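Local coordinates for protein alanine dehydrogenase (Archaeoglobus fulgidus, PDB 1OMO) that catalyses the reversible NAD-dependent oxidative deamination of L-alanine to pyruvate and ammonium, working as a homodimer related to ornithine cyclodeaminases and mu-crystallin, at residues I5-Q8 / E9-E12; G134-A137 / Y138-E142; A182-A185 / S186-D189; A301-V304 / Y305-L309. All coordinates share one frame; numbering follows the deposited sequence.

Contact 1: residues I5-Q8 / E9-E12; sequences ILTQ and EEVE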
loop_
_atom_site.group_PDB
_atom_site.type_symbol
_atom_site.label_atom_id
_atom_site.label_comp_id
_atom_site.label_asym_id
_atom_site.label_seq_id
_atom_site.Cartn_x
_atom_site.Cartn_y
_atom_site.Cartn_z
ATOM N N ILE A 5 -16.044 0.331 11.413
ATOM C CA ILE A 5 -14.810 0.772 12.076
ATOM C C ILE A 5 -14.600 -0.116 13.299
ATOM O O ILE A 5 -15.487 -0.213 14.147
ATOM C CB ILE A 5 -14.907 2.266 12.508
ATOM C CG1 ILE A 5 -15.150 3.139 11.264
ATOM C CG2 ILE A 5 -13.604 2.736 13.156
ATOM C CD1 ILE A 5 -14.102 2.944 10.156
ATOM N N LEU A 6 -13.452 -0.795 13.366
ATOM C CA LEU A 6 -13.155 -1.680 14.495
ATOM C C LEU A 6 -11.890 -1.291 15.245
ATOM O O LEU A 6 -10.796 -1.134 14.668
ATOM C CB LEU A 6 -13.043 -3.129 14.041
ATOM C CG LEU A 6 -14.324 -3.862 13.633
ATOM C CD1 LEU A 6 -13.936 -5.249 13.195
ATOM C CD2 LEU A 6 -15.333 -3.943 14.776
ATOM N N THR A 7 -12.073 -1.123 16.544
ATOM C CA THR A 7 -11.020 -0.740 17.469
ATOM C C THR A 7 -10.195 -1.947 17.938
ATOM O O THR A 7 -10.643 -3.091 17.826
ATOM C CB THR A 7 -11.624 -0.133 18.718
ATOM O OG1 THR A 7 -12.239 -1.161 19.476
ATOM C CG2 THR A 7 -12.738 0.754 18.373
ATOM N N GLN A 8 -9.017 -1.702 18.507
ATOM C CA GLN A 8 -8.217 -2.823 18.975
ATOM C C GLN A 8 -8.976 -3.637 20.023
ATOM O O GLN A 8 -9.004 -4.869 19.957
ATOM C CB GLN A 8 -6.893 -2.351 19.557
ATOM C CG GLN A 8 -5.982 -3.501 19.965
ATOM C CD GLN A 8 -4.745 -3.025 20.677
ATOM O OE1 GLN A 8 -4.320 -1.875 20.509
ATOM N NE2 GLN A 8 -4.146 -3.905 21.474
ATOM N N GLU A 9 -9.601 -2.957 20.977
ATOM C CA GLU A 9 -10.360 -3.638 22.017
ATOM C C GLU A 9 -11.441 -4.502 21.379
ATOM O O GLU A 9 -11.649 -5.637 21.793
ATOM C CB GLU A 9 -10.981 -2.621 22.990
ATOM C CG GLU A 9 -11.783 -3.236 24.142
ATOM C CD GLU A 9 -11.763 -2.397 25.444
ATOM O OE1 GLU A 9 -12.068 -1.173 25.403
ATOM O OE2 GLU A 9 -11.447 -2.981 26.515
ATOM N N GLU A 10 -12.114 -3.984 20.356
ATOM C CA GLU A 10 -13.167 -4.747 19.687
ATOM C C GLU A 10 -12.570 -5.934 18.959
ATOM O O GLU A 10 -13.009 -7.068 19.183
ATOM C CB GLU A 10 -13.962 -3.872 18.697
ATOM C CG GLU A 10 -14.925 -2.898 19.395
ATOM C CD GLU A 10 -15.392 -1.735 18.519
ATOM O OE1 GLU A 10 -16.401 -1.089 18.876
ATOM O OE2 GLU A 10 -14.760 -1.457 17.483
ATOM N N VAL A 11 -11.564 -5.688 18.113
ATOM C CA VAL A 11 -10.947 -6.782 17.368
ATOM C C VAL A 11 -10.478 -7.932 18.280
ATOM O O VAL A 11 -10.670 -9.091 17.921
ATOM C CB VAL A 11 -9.779 -6.284 16.509
ATOM C CG1 VAL A 11 -9.042 -7.465 15.842
ATOM C CG2 VAL A 11 -10.313 -5.342 15.463
ATOM N N GLU A 12 -9.910 -7.602 19.450
ATOM C CA GLU A 12 -9.429 -8.591 20.419
ATOM C C GLU A 12 -10.502 -9.572 20.839
ATOM O O GLU A 12 -10.212 -10.726 21.142
ATOM C CB GLU A 12 -8.842 -7.907 21.672
ATOM C CG GLU A 12 -7.517 -7.188 21.364
ATOM C CD GLU A 12 -6.768 -6.698 22.589
ATOM O OE1 GLU A 12 -7.158 -7.045 23.721
ATOM O OE2 GLU A 12 -5.764 -5.977 22.400
#

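Contact 2: residues G134-A137 / Y138-E142; sequences GTQA and YFQLE. With NAD (nicotinamide-adenine-dinucleotide), chain D.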
loop_
_atom_site.group_PDB
_atom_site.type_symbol
_atom_site.label_atom_id
_atom_site.label_comp_id
_atom_site.label_asym_id
_atom_site.label_seq_id
_atom_site.Cartn_x
_atom_site.Cartn_y
_atom_site.Cartn_z
ATOM N N GLY A 134 9.303 -11.195 25.236
ATOM C CA GLY A 134 8.424 -10.054 25.018
ATOM C C GLY A 134 7.062 -10.523 24.468
ATOM O O GLY A 134 6.731 -11.718 24.499
ATOM N N THR A 135 6.292 -9.587 23.934
ATOM C CA THR A 135 4.971 -9.860 23.422
ATOM C C THR A 135 4.815 -11.079 22.543
ATOM O O THR A 135 4.004 -11.953 22.812
ATOM C CB THR A 135 4.441 -8.647 22.650
ATOM O OG1 THR A 135 4.277 -7.551 23.558
ATOM C CG2 THR A 135 3.105 -8.970 21.990
ATOM N N GLN A 136 5.577 -11.129 21.470
ATOM C CA GLN A 136 5.484 -12.238 20.554
ATOM C C GLN A 136 5.722 -13.592 21.215
ATOM O O GLN A 136 5.089 -14.593 20.811
ATOM C CB GLN A 136 6.435 -12.039 19.379
ATOM C CG GLN A 136 6.253 -13.128 18.346
ATOM C CD GLN A 136 4.778 -13.341 17.993
ATOM O OE1 GLN A 136 4.336 -14.481 17.756
ATOM N NE2 GLN A 136 4.005 -12.235 17.952
ATOM N N ALA A 137 6.607 -13.660 22.217
ATOM C CA ALA A 137 6.848 -14.954 22.849
ATOM C C ALA A 137 5.548 -15.519 23.411
ATOM O O ALA A 137 5.287 -16.714 23.265
ATOM C CB ALA A 137 7.892 -14.853 23.969
ATOM N N TYR A 138 4.747 -14.664 24.054
ATOM C CA TYR A 138 3.477 -15.114 24.608
ATOM C C TYR A 138 2.582 -15.675 23.497
ATOM O O TYR A 138 2.006 -16.759 23.652
ATOM C CB TYR A 138 2.747 -13.980 25.338
ATOM C CG TYR A 138 3.428 -13.534 26.626
ATOM C CD1 TYR A 138 4.493 -12.617 26.606
ATOM C CD2 TYR A 138 3.016 -14.041 27.878
ATOM C CE1 TYR A 138 5.128 -12.211 27.798
ATOM C CE2 TYR A 138 3.631 -13.652 29.046
ATOM C CZ TYR A 138 4.684 -12.734 29.009
ATOM O OH TYR A 138 5.276 -12.341 30.191
ATOM N N PHE A 139 2.483 -14.972 22.371
ATOM C CA PHE A 139 1.641 -15.475 21.293
ATOM C C PHE A 139 2.156 -16.777 20.718
ATOM O O PHE A 139 1.381 -17.629 20.329
ATOM C CB PHE A 139 1.492 -14.453 20.177
ATOM C CG PHE A 139 0.617 -13.305 20.550
ATOM C CD1 PHE A 139 1.158 -12.160 21.145
ATOM C CD2 PHE A 139 -0.761 -13.386 20.361
ATOM C CE1 PHE A 139 0.349 -11.127 21.546
ATOM C CE2 PHE A 139 -1.589 -12.353 20.758
ATOM C CZ PHE A 139 -1.037 -11.211 21.357
ATOM N N GLN A 140 3.467 -16.933 20.670
ATOM C CA GLN A 140 4.026 -18.161 20.144
ATOM C C GLN A 140 3.644 -19.297 21.124
ATOM O O GLN A 140 3.177 -20.359 20.707
ATOM C CB GLN A 140 5.530 -18.005 20.038
ATOM C CG GLN A 140 6.174 -18.907 19.061
ATOM C CD GLN A 140 6.043 -18.449 17.606
ATOM O OE1 GLN A 140 6.261 -19.244 16.703
ATOM N NE2 GLN A 140 5.703 -17.184 17.379
ATOM N N LEU A 141 3.838 -19.049 22.422
ATOM C CA LEU A 141 3.534 -20.007 23.478
ATOM C C LEU A 141 2.087 -20.474 23.380
ATOM O O LEU A 141 1.828 -21.661 23.429
ATOM C CB LEU A 141 3.780 -19.357 24.843
ATOM C CG LEU A 141 3.660 -20.082 26.198
ATOM C CD1 LEU A 141 2.238 -20.124 26.601
ATOM C CD2 LEU A 141 4.247 -21.486 26.146
ATOM N N GLU A 142 1.158 -19.531 23.229
ATOM C CA GLU A 142 -0.251 -19.854 23.134
ATOM C C GLU A 142 -0.604 -20.657 21.876
ATOM O O GLU A 142 -1.438 -21.539 21.933
ATOM C CB GLU A 142 -1.112 -18.584 23.192
ATOM C CG GLU A 142 -1.099 -17.882 24.523
ATOM C CD GLU A 142 -1.814 -18.651 25.638
ATOM O OE1 GLU A 142 -1.656 -18.262 26.822
ATOM O OE2 GLU A 142 -2.539 -19.625 25.341
HETATM P PA NAD D . 9.289 -6.765 22.483
HETATM O O1A NAD D . 10.212 -5.605 22.542
HETATM O O2A NAD D . 8.060 -6.783 23.402
HETATM O O5B NAD D . 9.935 -8.279 22.626
HETATM C C5B NAD D . 11.381 -8.549 22.392
HETATM C C4B NAD D . 11.952 -9.105 23.723
HETATM O O4B NAD D . 13.377 -9.395 23.374
HETATM C C3B NAD D . 12.091 -8.084 24.950
HETATM O O3B NAD D . 11.423 -8.620 26.161
HETATM C C2B NAD D . 13.611 -7.861 25.141
HETATM O O2B NAD D . 14.097 -7.512 26.386
HETATM C C1B NAD D . 14.164 -9.182 24.523
HETATM N N9A NAD D . 15.485 -9.059 23.981
HETATM C C8A NAD D . 16.103 -8.053 23.266
HETATM N N7A NAD D . 17.343 -8.336 22.927
HETATM C C5A NAD D . 17.625 -9.544 23.397
HETATM C C6A NAD D . 18.828 -10.374 23.317
HETATM N N6A NAD D . 19.915 -9.958 22.720
HETATM N N1A NAD D . 18.722 -11.608 23.934
HETATM C C2A NAD D . 17.611 -12.051 24.568
HETATM N N3A NAD D . 16.429 -11.283 24.675
HETATM C C4A NAD D . 16.481 -10.044 24.057
HETATM O O3 NAD D . 8.711 -7.208 20.985
HETATM P PN NAD D . 7.622 -8.376 20.406
HETATM O O1N NAD D . 7.301 -9.302 21.549
HETATM O O2N NAD D . 6.546 -7.678 19.599
HETATM O O5D NAD D . 8.695 -9.162 19.370
HETATM C C5D NAD D . 9.526 -8.081 18.584
HETATM C C4D NAD D . 10.357 -8.683 17.499
HETATM O O4D NAD D . 9.413 -9.490 16.598
HETATM C C3D NAD D . 11.034 -7.662 16.530
HETATM O O3D NAD D . 12.206 -8.207 15.896
HETATM C C2D NAD D . 9.880 -7.408 15.554
HETATM O O2D NAD D . 10.199 -6.585 14.481
HETATM C C1D NAD D . 9.436 -8.912 15.231
HETATM N N1N NAD D . 8.038 -9.214 14.766
HETATM C C2N NAD D . 8.023 -10.062 13.574
HETATM C C3N NAD D . 6.710 -10.535 13.214
HETATM C C7N NAD D . 6.702 -11.476 11.866
HETATM O O7N NAD D . 5.629 -11.557 11.203
HETATM N N7N NAD D . 7.856 -12.141 11.536
HETATM C C4N NAD D . 5.498 -10.273 13.897
HETATM C C5N NAD D . 5.666 -9.423 15.065
HETATM C C6N NAD D . 6.905 -8.913 15.486
#

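Contact 3: residues A182-A185 / S186-D189; sequences AEEA and SRCD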
loop_
_atom_site.group_PDB
_atom_site.type_symbol
_atom_site.label_atom_id
_atom_site.label_comp_id
_atom_site.label_asym_id
_atom_site.label_seq_id
_atom_site.Cartn_x
_atom_site.Cartn_y
_atom_site.Cartn_z
ATOM N N ALA A 182 20.872 -18.155 28.245
ATOM C CA ALA A 182 20.610 -18.463 26.845
ATOM C C ALA A 182 21.076 -19.837 26.388
ATOM O O ALA A 182 20.360 -20.535 25.683
ATOM C CB ALA A 182 21.212 -17.384 25.949
ATOM N N GLU A 183 22.284 -20.221 26.766
ATOM C CA GLU A 183 22.810 -21.533 26.370
ATOM C C GLU A 183 21.902 -22.692 26.781
ATOM O O GLU A 183 21.704 -23.618 26.007
ATOM C CB GLU A 183 24.227 -21.748 26.943
ATOM C CG GLU A 183 24.745 -23.154 26.808
ATOM C CD GLU A 183 26.243 -23.199 26.949
ATOM O OE1 GLU A 183 26.855 -24.276 26.791
ATOM O OE2 GLU A 183 26.810 -22.129 27.217
ATOM N N GLU A 184 21.341 -22.636 27.983
ATOM C CA GLU A 184 20.458 -23.709 28.462
ATOM C C GLU A 184 19.056 -23.670 27.813
ATOM O O GLU A 184 18.491 -24.710 27.477
ATOM C CB GLU A 184 20.358 -23.664 29.998
ATOM C CG GLU A 184 19.476 -24.733 30.613
ATOM C CD GLU A 184 19.945 -26.156 30.306
ATOM O OE1 GLU A 184 21.164 -26.416 30.414
ATOM O OE2 GLU A 184 19.091 -27.011 29.964
ATOM N N ALA A 185 18.505 -22.473 27.633
ATOM C CA ALA A 185 17.189 -22.318 27.000
ATOM C C ALA A 185 17.213 -22.893 25.598
ATOM O O ALA A 185 16.221 -23.408 25.138
ATOM C CB ALA A 185 16.804 -20.843 26.937
ATOM N N SER A 186 18.354 -22.779 24.919
ATOM C CA SER A 186 18.530 -23.278 23.550
ATOM C C SER A 186 18.490 -24.797 23.423
ATOM O O SER A 186 18.317 -25.340 22.332
ATOM C CB SER A 186 19.863 -22.812 22.994
ATOM O OG SER A 186 19.927 -21.416 23.034
ATOM N N ARG A 187 18.682 -25.466 24.545
ATOM C CA ARG A 187 18.675 -26.919 24.625
ATOM C C ARG A 187 17.227 -27.302 24.811
ATOM O O ARG A 187 16.709 -27.225 25.917
ATOM C CB ARG A 187 19.527 -27.342 25.832
ATOM C CG ARG A 187 19.443 -28.798 26.201
ATOM C CD ARG A 187 20.612 -29.160 27.101
ATOM N NE ARG A 187 21.883 -29.026 26.395
ATOM C CZ ARG A 187 22.905 -28.308 26.838
ATOM N NH1 ARG A 187 24.025 -28.243 26.127
ATOM N NH2 ARG A 187 22.804 -27.657 27.993
ATOM N N CYS A 188 16.575 -27.713 23.729
ATOM C CA CYS A 188 15.157 -28.053 23.779
ATOM C C CYS A 188 14.738 -28.780 22.518
ATOM O O CYS A 188 15.562 -29.019 21.652
ATOM C CB CYS A 188 14.341 -26.762 23.890
ATOM S SG CYS A 188 14.680 -25.628 22.517
ATOM N N ASP A 189 13.463 -29.127 22.393
ATOM C CA ASP A 189 12.989 -29.787 21.161
ATOM C C ASP A 189 12.481 -28.720 20.146
ATOM O O ASP A 189 12.645 -28.868 18.938
ATOM C CB ASP A 189 11.858 -30.775 21.479
ATOM C CG ASP A 189 12.202 -31.718 22.643
ATOM O OD1 ASP A 189 13.291 -32.332 22.620
ATOM O OD2 ASP A 189 11.378 -31.835 23.579
HETATM O O HOH W 1 25.447 -26.281 25.435
#

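Contact 4: residues A301-V304 / Y305-L309; sequences AKVV and YENAL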
loop_
_atom_site.group_PDB
_atom_site.type_symbol
_atom_site.label_atom_id
_atom_site.label_comp_id
_atom_site.label_asym_id
_atom_site.label_seq_id
_atom_site.Cartn_x
_atom_site.Cartn_y
_atom_site.Cartn_z
ATOM N N ALA A 301 -8.169 -10.893 9.004
ATOM C CA ALA A 301 -9.113 -9.784 9.060
ATOM C C ALA A 301 -10.512 -10.246 8.593
ATOM O O ALA A 301 -11.550 -9.746 9.073
ATOM C CB ALA A 301 -8.609 -8.615 8.210
ATOM N N LYS A 302 -10.541 -11.203 7.666
ATOM C CA LYS A 302 -11.810 -11.742 7.185
ATOM C C LYS A 302 -12.597 -12.365 8.346
ATOM O O LYS A 302 -13.826 -12.235 8.432
ATOM C CB LYS A 302 -11.591 -12.808 6.112
ATOM C CG LYS A 302 -12.739 -13.846 6.140
ATOM C CD LYS A 302 -12.776 -14.760 4.939
ATOM C CE LYS A 302 -14.051 -15.623 4.947
ATOM N NZ LYS A 302 -14.245 -16.278 3.633
ATOM N N VAL A 303 -11.897 -13.059 9.234
ATOM C CA VAL A 303 -12.563 -13.687 10.365
ATOM C C VAL A 303 -13.103 -12.663 11.348
ATOM O O VAL A 303 -14.193 -12.835 11.883
ATOM C CB VAL A 303 -11.614 -14.633 11.085
ATOM C CG1 VAL A 303 -12.197 -15.023 12.444
ATOM C CG2 VAL A 303 -11.387 -15.871 10.226
ATOM N N VAL A 304 -12.324 -11.614 11.602
ATOM C CA VAL A 304 -12.728 -10.540 12.504
ATOM C C VAL A 304 -13.943 -9.814 11.930
ATOM O O VAL A 304 -14.878 -9.441 12.668
ATOM C CB VAL A 304 -11.605 -9.485 12.662
ATOM C CG1 VAL A 304 -12.160 -8.201 13.292
ATOM C CG2 VAL A 304 -10.477 -10.050 13.508
ATOM N N TYR A 305 -13.925 -9.585 10.616
ATOM C CA TYR A 305 -15.037 -8.860 9.994
ATOM C C TYR A 305 -16.364 -9.645 10.081
ATOM O O TYR A 305 -17.371 -9.098 10.495
ATOM C CB TYR A 305 -14.710 -8.489 8.529
ATOM C CG TYR A 305 -15.855 -7.804 7.790
ATOM C CD1 TYR A 305 -16.514 -8.449 6.752
ATOM C CD2 TYR A 305 -16.313 -6.536 8.173
ATOM C CE1 TYR A 305 -17.617 -7.862 6.100
ATOM C CE2 TYR A 305 -17.408 -5.941 7.531
ATOM C CZ TYR A 305 -18.058 -6.617 6.493
ATOM O OH TYR A 305 -19.130 -6.059 5.859
ATOM N N GLU A 306 -16.354 -10.919 9.723
ATOM C CA GLU A 306 -17.564 -11.730 9.773
ATOM C C GLU A 306 -18.010 -11.941 11.209
ATOM O O GLU A 306 -19.204 -11.959 11.485
ATOM C CB GLU A 306 -17.335 -13.063 9.040
ATOM C CG GLU A 306 -17.109 -12.826 7.545
ATOM C CD GLU A 306 -16.747 -14.057 6.757
ATOM O OE1 GLU A 306 -16.623 -13.953 5.524
ATOM O OE2 GLU A 306 -16.577 -15.133 7.356
ATOM N N ASN A 307 -17.079 -12.080 12.143
ATOM C CA ASN A 307 -17.511 -12.247 13.513
ATOM C C ASN A 307 -18.073 -10.938 14.025
ATOM O O ASN A 307 -18.879 -10.926 14.944
ATOM C CB ASN A 307 -16.367 -12.685 14.406
ATOM C CG ASN A 307 -16.076 -14.156 14.289
ATOM O OD1 ASN A 307 -16.921 -14.924 13.848
ATOM N ND2 ASN A 307 -14.887 -14.561 14.695
ATOM N N ALA A 308 -17.625 -9.832 13.444
ATOM C CA ALA A 308 -18.093 -8.529 13.847
ATOM C C ALA A 308 -19.552 -8.342 13.381
ATOM O O ALA A 308 -20.382 -7.814 14.133
ATOM C CB ALA A 308 -17.191 -7.445 13.266
ATOM N N LEU A 309 -19.879 -8.755 12.155
ATOM C CA LEU A 309 -21.258 -8.624 11.703
ATOM C C LEU A 309 -22.138 -9.440 12.661
ATOM O O LEU A 309 -23.151 -8.941 13.178
ATOM C CB LEU A 309 -21.416 -9.163 10.305
ATOM C CG LEU A 309 -20.488 -8.457 9.329
ATOM C CD1 LEU A 309 -20.681 -9.064 7.958
ATOM C CD2 LEU A 309 -20.775 -6.963 9.283
#

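Contact 1: residues I5-Q8 / E9-E12
A capping box between T7 and E10 starts the short helix 8-12 directly after strand 3-6. T7 sits at the N-cap, and its OG1 accepts the amide of E10, with E10 N to T7 OG1 at 3.0 Å. In return E10 sends its carboxylate back: T7 N reaches E10 OE2 at 2.9 Å with the N-H almost straight on the oxygen (175°), on the anti side and tilted out of the carboxylate plane. E10 can do this because its CG lies beside its own backbone N (chi1 -74°) and the rest of the chain runs extended, which carries CD back across the T7 side chain. There OE2 also lies against the methyl, 3.1 Å from T7 CG2. The first helical turn then closes with V11 N on T7 O at 2.8 Å and E12 N on Q8 O. Q8 and E12, themselves one turn apart, are joined by Q8 NE2 to E12 OE2 at 2.8 Å, the amide and carboxylate planes 52° apart. On the inner side L6 CB meets V11 CG2 at 3.8 Å. L6 and V11 face V304 of helix 294-311, the Q8 and E12 side chains lie on Y103 of helix 102-120, and I5 packs between strands 95-100 and 315-317, next to I317 of the second subunit.

Contact 2: residues G134-A137 / Y138-E142
The glycine-rich turn of the Rossmann fold, where strand 127-131 gives way to helix 135-147, delivers G134, T135 and Q136 to the pyrophosphate of NAD, while the first turn of the helix closes behind them. Q136 N donates to NAD O1N at a rather short 2.5 Å, and T135 N makes a weak bond to NAD O2A at 3.4 Å, so the amino end of the helix meets the phosphates and its dipole would probably help to offset their charge. G134 is at the N-cap; a side chain there would run into O5B, the ester oxygen between the adenosine ribose and its phosphate. Behind the phosphates, T135 O receives only weak bonds from Y138 N and F139 N, whereas Q140 N on Q136 O, at 2.9 Å, is a regular helical bond. Swung away from its carbonyl carbon (chi1 -69°), Y138 turns a ring edge back to the turn, CD1 3.2 Å from G134 O. F139 likewise brings an edge to T135 O, at 3.3 Å from CD1, and lies alongside the T135 side chain, CE1 3.5 Å from CG2. The amides of Q136 and Q140 meet steeply, their planes 76° apart. A137 and L141 cover F130 of strand 127-131, F139 leans on helix 102-120, and Y138 makes edge-to-face contacts with F166 and Y169 of helix 160-172.

Contact 3: residues A182-A185 / S186-D189
S186 folds back on A182 as the short helix 182-185 of the NAD-binding Rossmann domain ends and the chain turns toward strand 190-193. Its backbone N closes the last turn on A182 O at 3.1 Å, and its hydroxyl donates to the same oxygen, S186 OG to A182 O at 2.8 Å. The two donors come from opposite faces of the carbonyl plane, OG lying 35° out of it. A chi1 of -57° folds OG back toward the preceding turn and so brings it there. With an alanine here A182 O would probably keep the amide but lose its second donor, and the end of the turn would be held less firmly. Next, R187 N bonds to E184 O at 3.0 Å from well above the carbonyl plane, while the side chain bends at chi3 and brings the guanidinium edge to E184, where R187 NH2 and E184 OE1, 3.2 Å apart, form a salt bridge that is weak as a hydrogen bond. The carboxylate plane is turned 52° from the guanidinium. Each partner has another mate: E184 OE2 pairs with K154, and R187 NE with E208. A water links E183 OE1 to R187 NH1, the latter bond weak. C188 then heads for V127 of strand 127-131, and on its way past the helix end its SG lies 3.8 Å from A185 O.

Contact 4: residues A301-V304 / Y305-L309
K302 and E306, one turn apart, cross at a slant, and it is carbon more than charge that touches: the lysine chain runs extended past the carboxylate, bringing K302 CE to 3.1 Å from E306 OE1, while K302 NZ makes only a long salt bridge to that oxygen, at 3.8 Å. The ammonium is instead hydrogen-bonded to M59 O, and E306 OE1 to the hydroxyl of Y61. E306 reaches back because its CG points opposite its carbonyl carbon (chi1 -66°), which lays CG over K302 O at 3.5 Å. Shortening E306 to an alanine is likely to leave the Y61 hydroxyl without this partner and K302 without the opposite charge nearby. V303 and N307 instead run side by side in the same direction, V303 CG1 3.5 Å from N307 ND2, and the amide of N307 goes on to L14 O and E19. Beneath them run regular i to i+4 bonds, such as Y305 N to A301 O at 2.8 Å and E306 N to K302 O at 3.1 Å. This is a helix packed against a sheet: V304, Y305 and A308 of helix 294-311 lie on strands 3-6 and 95-100 of the mixed sheet, and K302, E306 and N307 tie its flanks to neighbouring segments.

Along the chain the four contacts follow in series, yet the first and last meet in space. Contacts 1 and 4, centres 11 Å apart, touch where helix 294-311, returning after the Rossmann domain, covers strand 3-6 of the mixed sheet. Contacts 2 and 3 belong to the NAD-binding domain with its parallel sheet, their centres about 17 Å apart. Contact 3 lies on the opposite side of the chain's centre from contacts 1 and 4, whereas contact 2 is nearer the middle, its centre about 20 Å from that of contact 1. Both chain ends thus build one domain, and the intervening chain builds the dinucleotide-binding one.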